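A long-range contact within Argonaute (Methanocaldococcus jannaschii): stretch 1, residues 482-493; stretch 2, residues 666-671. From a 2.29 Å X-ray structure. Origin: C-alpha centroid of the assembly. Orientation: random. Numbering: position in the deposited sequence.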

# COMPACT_ATOMS: atom_id res chain seq x y z
N ILE A 482 -7.44 19.63 0.21
CA ILE A 482 -8.84 20.03 0.07
C ILE A 482 -9.26 19.93 -1.40
O ILE A 482 -10.33 19.37 -1.69
N MET A 483 -8.41 20.44 -2.33
CA MET A 483 -8.63 20.38 -3.79
C MET A 483 -8.80 18.93 -4.26
O MET A 483 -9.71 18.65 -5.03
N GLY A 484 -7.93 18.04 -3.77
CA GLY A 484 -7.95 16.61 -4.08
C GLY A 484 -9.22 15.94 -3.62
O GLY A 484 -9.83 15.18 -4.36
N LYS A 485 -9.65 16.26 -2.39
CA LYS A 485 -10.87 15.75 -1.78
C LYS A 485 -12.10 16.28 -2.49
O LYS A 485 -13.14 15.63 -2.44
N LEU A 486 -11.97 17.41 -3.20
CA LEU A 486 -13.08 17.96 -3.98
C LEU A 486 -12.99 17.61 -5.48
O LEU A 486 -13.73 18.18 -6.29
N GLY A 487 -12.11 16.65 -5.81
CA GLY A 487 -11.87 16.16 -7.17
C GLY A 487 -11.41 17.21 -8.15
O GLY A 487 -11.61 17.07 -9.35
N ILE A 488 -10.80 18.29 -7.64
CA ILE A 488 -10.30 19.38 -8.47
C ILE A 488 -8.96 18.97 -9.10
O ILE A 488 -8.03 18.63 -8.39
N LYS A 489 -8.90 18.99 -10.44
CA LYS A 489 -7.71 18.65 -11.22
C LYS A 489 -6.87 19.91 -11.29
O LYS A 489 -6.92 20.64 -12.28
N TYR A 490 -6.13 20.20 -10.21
CA TYR A 490 -5.34 21.42 -10.14
C TYR A 490 -4.13 21.44 -11.08
O TYR A 490 -4.01 22.33 -11.92
N PHE A 491 -3.26 20.44 -10.96
CA PHE A 491 -2.04 20.33 -11.76
C PHE A 491 -2.03 19.05 -12.58
O PHE A 491 -2.64 18.05 -12.18
N ILE A 492 -1.36 19.09 -13.74
CA ILE A 492 -1.20 17.93 -14.62
C ILE A 492 0.30 17.69 -14.89
O ILE A 492 1.13 18.46 -14.41
N LEU A 493 0.63 16.62 -15.63
CA LEU A 493 2.01 16.30 -15.99
C LEU A 493 2.41 17.07 -17.23
O LEU A 493 1.61 17.18 -18.16
N THR A 666 4.37 9.28 -8.71
CA THR A 666 4.48 9.48 -7.24
C THR A 666 4.31 11.00 -6.91
O THR A 666 4.05 11.38 -5.77
N LYS A 667 4.50 11.85 -7.94
CA LYS A 667 4.39 13.30 -7.85
C LYS A 667 2.94 13.78 -8.05
O LYS A 667 2.65 14.92 -7.74
N MET A 668 2.04 12.93 -8.58
CA MET A 668 0.62 13.28 -8.77
C MET A 668 -0.16 13.05 -7.46
O MET A 668 -1.17 12.37 -7.41
N ASN A 669 0.33 13.69 -6.41
CA ASN A 669 -0.11 13.61 -5.03
C ASN A 669 -0.95 14.82 -4.56
O ASN A 669 -0.56 15.97 -4.77
N TYR A 670 -2.08 14.52 -3.89
CA TYR A 670 -2.94 15.49 -3.23
C TYR A 670 -2.96 15.19 -1.73
O TYR A 670 -3.61 15.89 -0.99
N SER A 671 -2.21 14.16 -1.28
CA SER A 671 -2.05 13.76 0.14
C SER A 671 -0.84 14.52 0.72
O SER A 671 0.07 13.92 1.30

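Two aromatic residues, Tyr670 and Phe491, together with Met668, account for most of the surface buried between these stretches. Tyr670 points its CA-to-CB bond toward stretch 1. With chi1 in the m well (-74°) and chi2 at -88°, its ring runs past the end of the helix and carries the hydroxyl to the loop that follows. At the start of that path lies Gly484, whose CA is 3.6 Å from Tyr670 CD1. A side chain would not fit here: an ideally placed CB would come within 2.5 Å of Tyr670 CB.

At the far end of the ring, Tyr670 OH accepts two weak hydrogen bonds from successive backbone amides, Tyr490 N at 2.9 Å and Phe491 N at 3.5 Å. The shorter is strongly bent, at 130°, while the longer is nearly straight, at 161°. A tyrosine suits this site because its flat ring packs against carbon while its hydroxyl meets two backbone amides of buried residues.

Phe491 takes the p rotamer (chi1 54°). Its CB starts sideways, but the ring ends nearer stretch 2 and forms an offset stack with Tyr670, the centroids 4.8 Å apart and the planes at 25°. The closest side-chain atoms, Phe491 CE1 and Tyr670 CZ, are 3.6 Å apart. At the ring edge, where aromatic hydrogens carry slight positive charge, Phe491 CZ lies 3.3 Å from Asn669 O.

Met668, flexible and apolar, folds through three m torsions to bring its end nearer stretch 1. Its CE is 3.7 Å from Phe491 CD2, and its sulfur approaches the edge of that ring, SD lying 5.0 Å from the centroid. Leu493, with chi1 m and chi2 t, extends the apolar patch by placing CG 3.8 Å from Met668 SD.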

# COMPACT_ATOMS: atom_id res chain seq x y z
CB ILE A 482 -9.10 21.43 0.70
CG1 ILE A 482 -9.08 21.35 2.25
CG2 ILE A 482 -10.40 22.07 0.18
CD1 ILE A 482 -9.20 22.74 3.04
CB MET A 483 -7.47 21.05 -4.57
CG MET A 483 -7.32 22.55 -4.32
SD MET A 483 -8.73 23.58 -4.75
CE MET A 483 -9.44 23.85 -3.14
CB LYS A 485 -10.90 16.05 -0.26
CG LYS A 485 -9.81 15.27 0.49
CD LYS A 485 -10.09 15.12 1.97
CE LYS A 485 -10.86 13.87 2.29
NZ LYS A 485 -10.75 13.52 3.72
CB LEU A 486 -13.26 19.48 -3.74
CG LEU A 486 -13.72 19.89 -2.34
CD1 LEU A 486 -13.39 21.34 -2.07
CD2 LEU A 486 -15.22 19.62 -2.13
CB ILE A 488 -10.26 20.74 -7.70
CG1 ILE A 488 -11.69 21.19 -7.34
CG2 ILE A 488 -9.54 21.83 -8.52
CD1 ILE A 488 -11.83 22.23 -6.21
CB LYS A 489 -8.11 18.18 -12.64
CG LYS A 489 -8.56 16.75 -12.72
CD LYS A 489 -10.02 16.56 -12.38
CE LYS A 489 -10.24 15.22 -11.73
NZ LYS A 489 -11.65 15.08 -11.34
CB TYR A 490 -4.95 21.76 -8.69
CG TYR A 490 -5.10 23.23 -8.40
CD1 TYR A 490 -4.22 24.17 -8.94
CD2 TYR A 490 -6.15 23.70 -7.61
CE1 TYR A 490 -4.37 25.53 -8.69
CE2 TYR A 490 -6.29 25.06 -7.33
CZ TYR A 490 -5.40 25.97 -7.88
OH TYR A 490 -5.56 27.31 -7.64
CB PHE A 491 -0.79 20.44 -10.86
CG PHE A 491 -0.74 19.46 -9.71
CD1 PHE A 491 -1.33 19.78 -8.48
CD2 PHE A 491 -0.10 18.24 -9.84
CE1 PHE A 491 -1.31 18.86 -7.43
CE2 PHE A 491 -0.07 17.32 -8.78
CZ PHE A 491 -0.69 17.63 -7.59
CB ILE A 492 -2.06 18.03 -15.93
CG1 ILE A 492 -1.62 19.19 -16.84
CG2 ILE A 492 -3.56 18.09 -15.62
CD1 ILE A 492 -1.38 18.82 -18.25
CB LEU A 493 2.17 14.80 -16.24
CG LEU A 493 2.19 13.89 -15.01
CD1 LEU A 493 2.02 12.45 -15.40
CD2 LEU A 493 3.48 14.07 -14.21
CB THR A 666 5.84 8.95 -6.69
OG1 THR A 666 6.91 9.83 -7.07
CG2 THR A 666 6.14 7.50 -7.11
CB LYS A 667 5.33 13.92 -8.90
CG LYS A 667 5.97 15.22 -8.50
CD LYS A 667 6.77 15.79 -9.66
CE LYS A 667 7.60 17.00 -9.27
NZ LYS A 667 8.89 16.59 -8.66
CB MET A 668 0.01 12.55 -9.99
CG MET A 668 0.63 12.97 -11.33
SD MET A 668 0.76 14.78 -11.63
CE MET A 668 -0.96 15.22 -11.71
CB ASN A 669 1.15 13.47 -4.14
CG ASN A 669 0.86 13.14 -2.70
OD1 ASN A 669 1.63 13.44 -1.79
ND2 ASN A 669 -0.22 12.44 -2.48
CB TYR A 670 -4.35 15.49 -3.82
CG TYR A 670 -4.43 16.17 -5.18
CD1 TYR A 670 -4.64 17.54 -5.29
CD2 TYR A 670 -4.33 15.43 -6.35
CE1 TYR A 670 -4.74 18.16 -6.53
CE2 TYR A 670 -4.41 16.04 -7.60
CZ TYR A 670 -4.61 17.41 -7.69
OH TYR A 670 -4.69 18.01 -8.92
CB SER A 671 -1.84 12.25 0.26
OG SER A 671 -2.77 11.51 -0.52